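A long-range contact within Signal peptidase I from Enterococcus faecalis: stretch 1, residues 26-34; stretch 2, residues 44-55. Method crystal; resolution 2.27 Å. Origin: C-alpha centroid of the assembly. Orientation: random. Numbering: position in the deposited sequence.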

ATOM      1  N   LYS A  26     -12.628  -1.278 -12.452  1.00 73.44           N
ATOM      2  CA  LYS A  26     -11.642  -2.238 -11.951  1.00 67.80           C
ATOM      3  C   LYS A  26     -10.490  -1.426 -11.338  1.00 60.81           C
ATOM      4  O   LYS A  26      -9.897  -0.585 -12.035  1.00 58.00           O
ATOM      5  CB  LYS A  26     -11.134  -3.132 -13.091  1.00 69.57           C
ATOM      6  CG  LYS A  26     -10.185  -4.246 -12.668  1.00 70.15           C
ATOM      7  CD  LYS A  26      -9.861  -5.173 -13.832  1.00 71.41           C
ATOM      8  N   PRO A  27     -10.178  -1.654 -10.040  1.00 55.33           N
ATOM      9  CA  PRO A  27      -9.181  -0.796  -9.386  1.00 49.81           C
ATOM     10  C   PRO A  27      -7.810  -0.835 -10.067  1.00 46.46           C
ATOM     11  O   PRO A  27      -7.365  -1.893 -10.504  1.00 46.70           O
ATOM     12  CB  PRO A  27      -9.118  -1.353  -7.955  1.00 48.96           C
ATOM     13  CG  PRO A  27     -10.435  -2.032  -7.765  1.00 52.64           C
ATOM     14  CD  PRO A  27     -10.733  -2.645  -9.099  1.00 55.74           C
ATOM     15  N   GLN A  28      -7.184   0.329 -10.188  1.00 44.85           N
ATOM     16  CA  GLN A  28      -5.863   0.470 -10.794  1.00 44.61           C
ATOM     17  C   GLN A  28      -4.925   1.033  -9.729  1.00 41.67           C
ATOM     18  O   GLN A  28      -5.378   1.559  -8.730  1.00 41.89           O
ATOM     19  CB  GLN A  28      -5.913   1.439 -11.969  1.00 48.87           C
ATOM     20  CG  GLN A  28      -7.077   1.240 -12.929  1.00 56.60           C
ATOM     21  CD  GLN A  28      -7.188   2.370 -13.939  1.00 64.83           C
ATOM     22  OE1 GLN A  28      -8.200   3.078 -13.991  1.00 71.39           O
ATOM     23  NE2 GLN A  28      -6.139   2.561 -14.739  1.00 66.49           N
ATOM     24  N   ARG A  29      -3.623   0.943  -9.947  1.00 40.20           N
ATOM     25  CA  ARG A  29      -2.651   1.452  -8.974  1.00 38.54           C
ATOM     26  C   ARG A  29      -2.850   2.937  -8.633  1.00 38.88           C
ATOM     27  O   ARG A  29      -3.073   3.775  -9.503  1.00 39.57           O
ATOM     28  CB  ARG A  29      -1.233   1.232  -9.490  1.00 38.17           C
ATOM     29  CG  ARG A  29      -0.142   1.401  -8.445  1.00 37.64           C
ATOM     30  CD  ARG A  29       1.236   1.438  -9.098  1.00 38.17           C
ATOM     31  NE  ARG A  29       1.321   0.493 -10.214  1.00 38.21           N
ATOM     32  CZ  ARG A  29       1.398  -0.836 -10.089  1.00 38.48           C
ATOM     33  NH1 ARG A  29       1.429  -1.410  -8.886  1.00 37.27           N
ATOM     34  NH2 ARG A  29       1.437  -1.600 -11.182  1.00 39.55           N
ATOM     35  N   PHE A  30      -2.754   3.236  -7.343  1.00 39.01           N
ATOM     36  CA  PHE A  30      -2.928   4.584  -6.799  1.00 40.35           C
ATOM     37  C   PHE A  30      -4.399   5.004  -6.663  1.00 42.25           C
ATOM     38  O   PHE A  30      -4.688   6.100  -6.182  1.00 42.67           O
ATOM     39  CB  PHE A  30      -2.112   5.639  -7.565  1.00 41.41           C
ATOM     40  CG  PHE A  30      -0.626   5.352  -7.616  1.00 40.90           C
ATOM     41  CD1 PHE A  30       0.083   5.062  -6.462  1.00 40.82           C
ATOM     42  CD2 PHE A  30       0.068   5.413  -8.818  1.00 42.42           C
ATOM     43  CE1 PHE A  30       1.450   4.822  -6.499  1.00 41.73           C
ATOM     44  CE2 PHE A  30       1.439   5.180  -8.863  1.00 43.19           C
ATOM     45  CZ  PHE A  30       2.132   4.891  -7.698  1.00 42.09           C
ATOM     46  N   ASP A  31      -5.322   4.132  -7.058  1.00 42.61           N
ATOM     47  CA  ASP A  31      -6.719   4.297  -6.684  1.00 45.07           C
ATOM     48  C   ASP A  31      -6.870   4.143  -5.171  1.00 43.16           C
ATOM     49  O   ASP A  31      -6.139   3.371  -4.521  1.00 40.89           O
ATOM     50  CB  ASP A  31      -7.619   3.263  -7.382  1.00 47.70           C
ATOM     51  CG  ASP A  31      -7.869   3.583  -8.860  1.00 51.17           C
ATOM     52  OD1 ASP A  31      -7.454   4.663  -9.338  1.00 53.92           O
ATOM     53  OD2 ASP A  31      -8.511   2.745  -9.545  1.00 53.56           O
ATOM     54  N   ILE A  32      -7.817   4.897  -4.622  1.00 43.17           N
ATOM     55  CA  ILE A  32      -8.198   4.760  -3.223  1.00 43.24           C
ATOM     56  C   ILE A  32      -9.368   3.791  -3.166  1.00 42.96           C
ATOM     57  O   ILE A  32     -10.323   3.918  -3.930  1.00 42.81           O
ATOM     58  CB  ILE A  32      -8.545   6.125  -2.593  1.00 44.74           C
ATOM     59  CG1 ILE A  32      -7.249   6.891  -2.348  1.00 44.40           C
ATOM     60  CG2 ILE A  32      -9.285   5.958  -1.269  1.00 45.82           C
ATOM     61  CD1 ILE A  32      -7.448   8.370  -2.160  1.00 47.86           C
ATOM     62  N   ILE A  33      -9.268   2.809  -2.273  1.00 41.96           N
ATOM     63  CA  ILE A  33     -10.273   1.760  -2.189  1.00 43.56           C
ATOM     64  C   ILE A  33     -10.773   1.546  -0.770  1.00 45.36           C
ATOM     65  O   ILE A  33     -10.000   1.607   0.190  1.00 44.92           O
ATOM     66  CB  ILE A  33      -9.750   0.429  -2.770  1.00 43.03           C
ATOM     67  CG1 ILE A  33      -8.406   0.029  -2.154  1.00 40.94           C
ATOM     68  CG2 ILE A  33      -9.590   0.545  -4.281  1.00 43.18           C
ATOM     69  CD1 ILE A  33      -7.980  -1.368  -2.547  1.00 40.96           C
ATOM     70  N   ALA A  34     -12.072   1.286  -0.647  1.00 48.36           N
ATOM     71  CA  ALA A  34     -12.685   1.011   0.643  1.00 50.73           C
ATOM     72  C   ALA A  34     -12.957  -0.485   0.796  1.00 52.22           C
ATOM     73  O   ALA A  34     -13.395  -1.141  -0.152  1.00 53.52           O
ATOM     74  CB  ALA A  34     -13.965   1.802   0.792  1.00 53.88           C
ATOM     75  N   VAL A  44     -12.463   0.794   6.133  1.00 57.92           N
ATOM     76  CA  VAL A  44     -11.342   1.721   6.094  1.00 57.29           C
ATOM     77  C   VAL A  44     -11.016   2.022   4.629  1.00 54.90           C
ATOM     78  O   VAL A  44     -11.414   1.280   3.726  1.00 54.51           O
ATOM     79  CB  VAL A  44     -10.133   1.142   6.889  1.00 60.14           C
ATOM     80  CG1 VAL A  44      -9.576  -0.113   6.225  1.00 57.74           C
ATOM     81  CG2 VAL A  44      -9.040   2.189   7.087  1.00 60.98           C
ATOM     82  N   ALA A  45     -10.338   3.140   4.399  1.00 53.32           N
ATOM     83  CA  ALA A  45      -9.947   3.558   3.068  1.00 49.48           C
ATOM     84  C   ALA A  45      -8.433   3.570   2.986  1.00 47.15           C
ATOM     85  O   ALA A  45      -7.773   4.131   3.861  1.00 47.82           O
ATOM     86  CB  ALA A  45     -10.500   4.941   2.786  1.00 52.60           C
ATOM     87  N   LYS A  46      -7.882   2.927   1.954  1.00 44.84           N
ATOM     88  CA  LYS A  46      -6.437   2.932   1.713  1.00 42.18           C
ATOM     89  C   LYS A  46      -6.146   3.006   0.220  1.00 40.11           C
ATOM     90  O   LYS A  46      -7.024   2.758  -0.595  1.00 40.68           O
ATOM     91  CB  LYS A  46      -5.756   1.689   2.305  1.00 42.60           C
ATOM     92  CG  LYS A  46      -5.839   1.553   3.827  1.00 43.94           C
ATOM     93  CD  LYS A  46      -5.027   2.605   4.576  1.00 44.62           C
ATOM     94  CE  LYS A  46      -5.475   2.655   6.027  1.00 48.13           C
ATOM     95  NZ  LYS A  46      -4.667   3.551   6.892  1.00 50.27           N
ATOM     96  N   ARG A  47      -4.906   3.360  -0.108  1.00 38.71           N
ATOM     97  CA  ARG A  47      -4.446   3.456  -1.483  1.00 38.46           C
ATOM     98  C   ARG A  47      -3.907   2.118  -2.008  1.00 37.61           C
ATOM     99  O   ARG A  47      -3.128   1.429  -1.343  1.00 35.92           O
ATOM    100  CB  ARG A  47      -3.376   4.545  -1.618  1.00 38.51           C
ATOM    101  CG  ARG A  47      -3.285   5.102  -3.027  1.00 38.61           C
ATOM    102  CD  ARG A  47      -2.302   6.255  -3.138  1.00 39.48           C
ATOM    103  NE  ARG A  47      -2.823   7.489  -2.545  1.00 40.97           N
ATOM    104  CZ  ARG A  47      -3.570   8.390  -3.189  1.00 42.12           C
ATOM    105  NH1 ARG A  47      -3.913   8.207  -4.462  1.00 41.58           N
ATOM    106  NH2 ARG A  47      -3.986   9.481  -2.552  1.00 43.62           N
ATOM    107  N   LEU A  48      -4.359   1.759  -3.205  1.00 38.39           N
ATOM    108  CA  LEU A  48      -3.900   0.559  -3.876  1.00 37.79           C
ATOM    109  C   LEU A  48      -2.476   0.805  -4.370  1.00 36.49           C
ATOM    110  O   LEU A  48      -2.226   1.757  -5.110  1.00 35.85           O
ATOM    111  CB  LEU A  48      -4.837   0.216  -5.042  1.00 38.88           C
ATOM    112  CG  LEU A  48      -4.498  -1.045  -5.846  1.00 39.44           C
ATOM    113  CD1 LEU A  48      -4.178  -2.207  -4.910  1.00 40.18           C
ATOM    114  CD2 LEU A  48      -5.656  -1.396  -6.761  1.00 41.30           C
ATOM    115  N   ILE A  49      -1.547  -0.037  -3.922  1.00 37.23           N
ATOM    116  CA  ILE A  49      -0.121   0.130  -4.225  1.00 37.30           C
ATOM    117  C   ILE A  49       0.402  -1.073  -5.021  1.00 37.08           C
ATOM    118  O   ILE A  49       1.048  -0.908  -6.064  1.00 37.43           O
ATOM    119  CB  ILE A  49       0.682   0.352  -2.924  1.00 38.37           C
ATOM    120  CG1 ILE A  49       0.307   1.711  -2.303  1.00 38.94           C
ATOM    121  CG2 ILE A  49       2.178   0.268  -3.168  1.00 39.34           C
ATOM    122  CD1 ILE A  49       0.709   2.936  -3.112  1.00 39.08           C
ATOM    123  N   GLY A  50       0.094  -2.272  -4.547  1.00 36.55           N
ATOM    124  CA  GLY A  50       0.521  -3.492  -5.216  1.00 37.48           C
ATOM    125  C   GLY A  50      -0.633  -4.358  -5.680  1.00 37.74           C
ATOM    126  O   GLY A  50      -1.596  -4.570  -4.944  1.00 37.63           O
ATOM    127  N   LEU A  51      -0.490  -4.879  -6.896  1.00 38.30           N
ATOM    128  CA  LEU A  51      -1.499  -5.694  -7.579  1.00 40.08           C
ATOM    129  C   LEU A  51      -0.937  -7.111  -7.736  1.00 42.17           C
ATOM    130  O   LEU A  51       0.275  -7.288  -7.639  1.00 41.05           O
ATOM    131  CB  LEU A  51      -1.769  -5.095  -8.964  1.00 40.55           C
ATOM    132  CG  LEU A  51      -2.409  -3.691  -9.015  1.00 39.90           C
ATOM    133  CD1 LEU A  51      -1.906  -2.888 -10.204  1.00 40.77           C
ATOM    134  CD2 LEU A  51      -3.918  -3.800  -9.098  1.00 41.10           C
ATOM    135  N   PRO A  52      -1.805  -8.118  -7.989  1.00 45.49           N
ATOM    136  CA  PRO A  52      -1.388  -9.526  -8.108  1.00 48.71           C
ATOM    137  C   PRO A  52      -0.159  -9.766  -8.998  1.00 50.26           C
ATOM    138  O   PRO A  52      -0.092  -9.277 -10.134  1.00 51.24           O
ATOM    139  CB  PRO A  52      -2.608 -10.204  -8.736  1.00 52.05           C
ATOM    140  CG  PRO A  52      -3.775  -9.369  -8.314  1.00 51.17           C
ATOM    141  CD  PRO A  52      -3.268  -7.962  -8.139  1.00 47.11           C
ATOM    142  N   GLY A  53       0.804 -10.517  -8.478  1.00 51.36           N
ATOM    143  CA  GLY A  53       1.976 -10.908  -9.258  1.00 52.77           C
ATOM    144  C   GLY A  53       3.186 -10.021  -9.051  1.00 49.33           C
ATOM    145  O   GLY A  53       4.313 -10.442  -9.315  1.00 50.43           O
ATOM    146  N   GLU A  54       2.957  -8.814  -8.541  1.00 46.05           N
ATOM    147  CA  GLU A  54       4.003  -7.805  -8.423  1.00 44.75           C
ATOM    148  C   GLU A  54       4.833  -7.907  -7.137  1.00 44.66           C
ATOM    149  O   GLU A  54       4.329  -8.276  -6.075  1.00 43.78           O
ATOM    150  CB  GLU A  54       3.384  -6.412  -8.521  1.00 43.46           C
ATOM    151  CG  GLU A  54       2.792  -6.110  -9.901  1.00 45.42           C
ATOM    152  CD  GLU A  54       1.926  -4.859  -9.930  1.00 45.66           C
ATOM    153  OE1 GLU A  54       1.667  -4.282  -8.849  1.00 46.27           O
ATOM    154  OE2 GLU A  54       1.489  -4.447 -11.033  1.00 47.27           O
ATOM    155  N   THR A  55       6.118  -7.573  -7.252  1.00 44.96           N
ATOM    156  CA  THR A  55       6.946  -7.314  -6.076  1.00 46.32           C
ATOM    157  C   THR A  55       6.764  -5.844  -5.663  1.00 44.45           C
ATOM    158  O   THR A  55       6.571  -4.968  -6.520  1.00 44.57           O
ATOM    159  CB  THR A  55       8.441  -7.598  -6.337  1.00 48.99           C
ATOM    160  OG1 THR A  55       8.962  -6.633  -7.255  1.00 49.02           O
ATOM    161  CG2 THR A  55       8.655  -9.012  -6.893  1.00 51.14           C
TER

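Where a β-ladder runs out into turns, side chains often take over the pairing that the backbone began, and this contact in the signal peptidase is a compact example. At its apolar centre lies Leu48, whose CA-to-CB bond points toward the other stretch and which has more of its area covered there than any other residue of the pair. Leu48 CD2 meets Pro27 CB at 3.7 Å, while Leu48 CB lies 4.3 Å from Ile33 CD1, so one leucine is packed by residues from both the loop and the strand of stretch 1. Phe30 points away at CB, yet its ring still reaches Ile49, with Phe30 CE1 to Ile49 CD1 at 3.9 Å.

Around this centre the backbones run antiparallel. Ile33 and Lys46 form the hydrogen-bonded pair, Ile33 N to Lys46 O at 2.8 Å and Lys46 N to Ile33 O at 3.1 Å, flanked by the non-hydrogen-bonded pairs Ile32–Arg47 and Ala34–Ala45. These last four side chains share one face of the sheet; Ile33 and Lys46 occupy the other. The bonding continues past the strand of stretch 1: Leu48 N donates to Asp31 O, and Phe30 N to Leu48 O, each at 2.7 Å. A type II turn from Gln28 to Asp31 presents Phe30 N and Asp31 O, its fold braced by Gln28 N bonding Asp31 OD2 at 2.8 Å.

Farther out, arginines exploit their several donors. Arg47 lays its guanidinium against Ile32 CD1, and Arg47 NH1 makes a weak hydrogen bond to Phe30 O at 2.8 Å. Arg29 forms a two-pronged salt bridge with Glu54: Arg29 NH1 to Glu54 OE1 and Arg29 NH2 to Glu54 OE2, both 2.9 Å and nearly linear. Arg29 NH1 also donates to Ile49 O at 2.9 Å, while Leu51 CD1 covers one face of the guanidinium. Glu54 OE1 additionally accepts from Leu51 N at 3.0 Å, tying the salt bridge to the second type II turn.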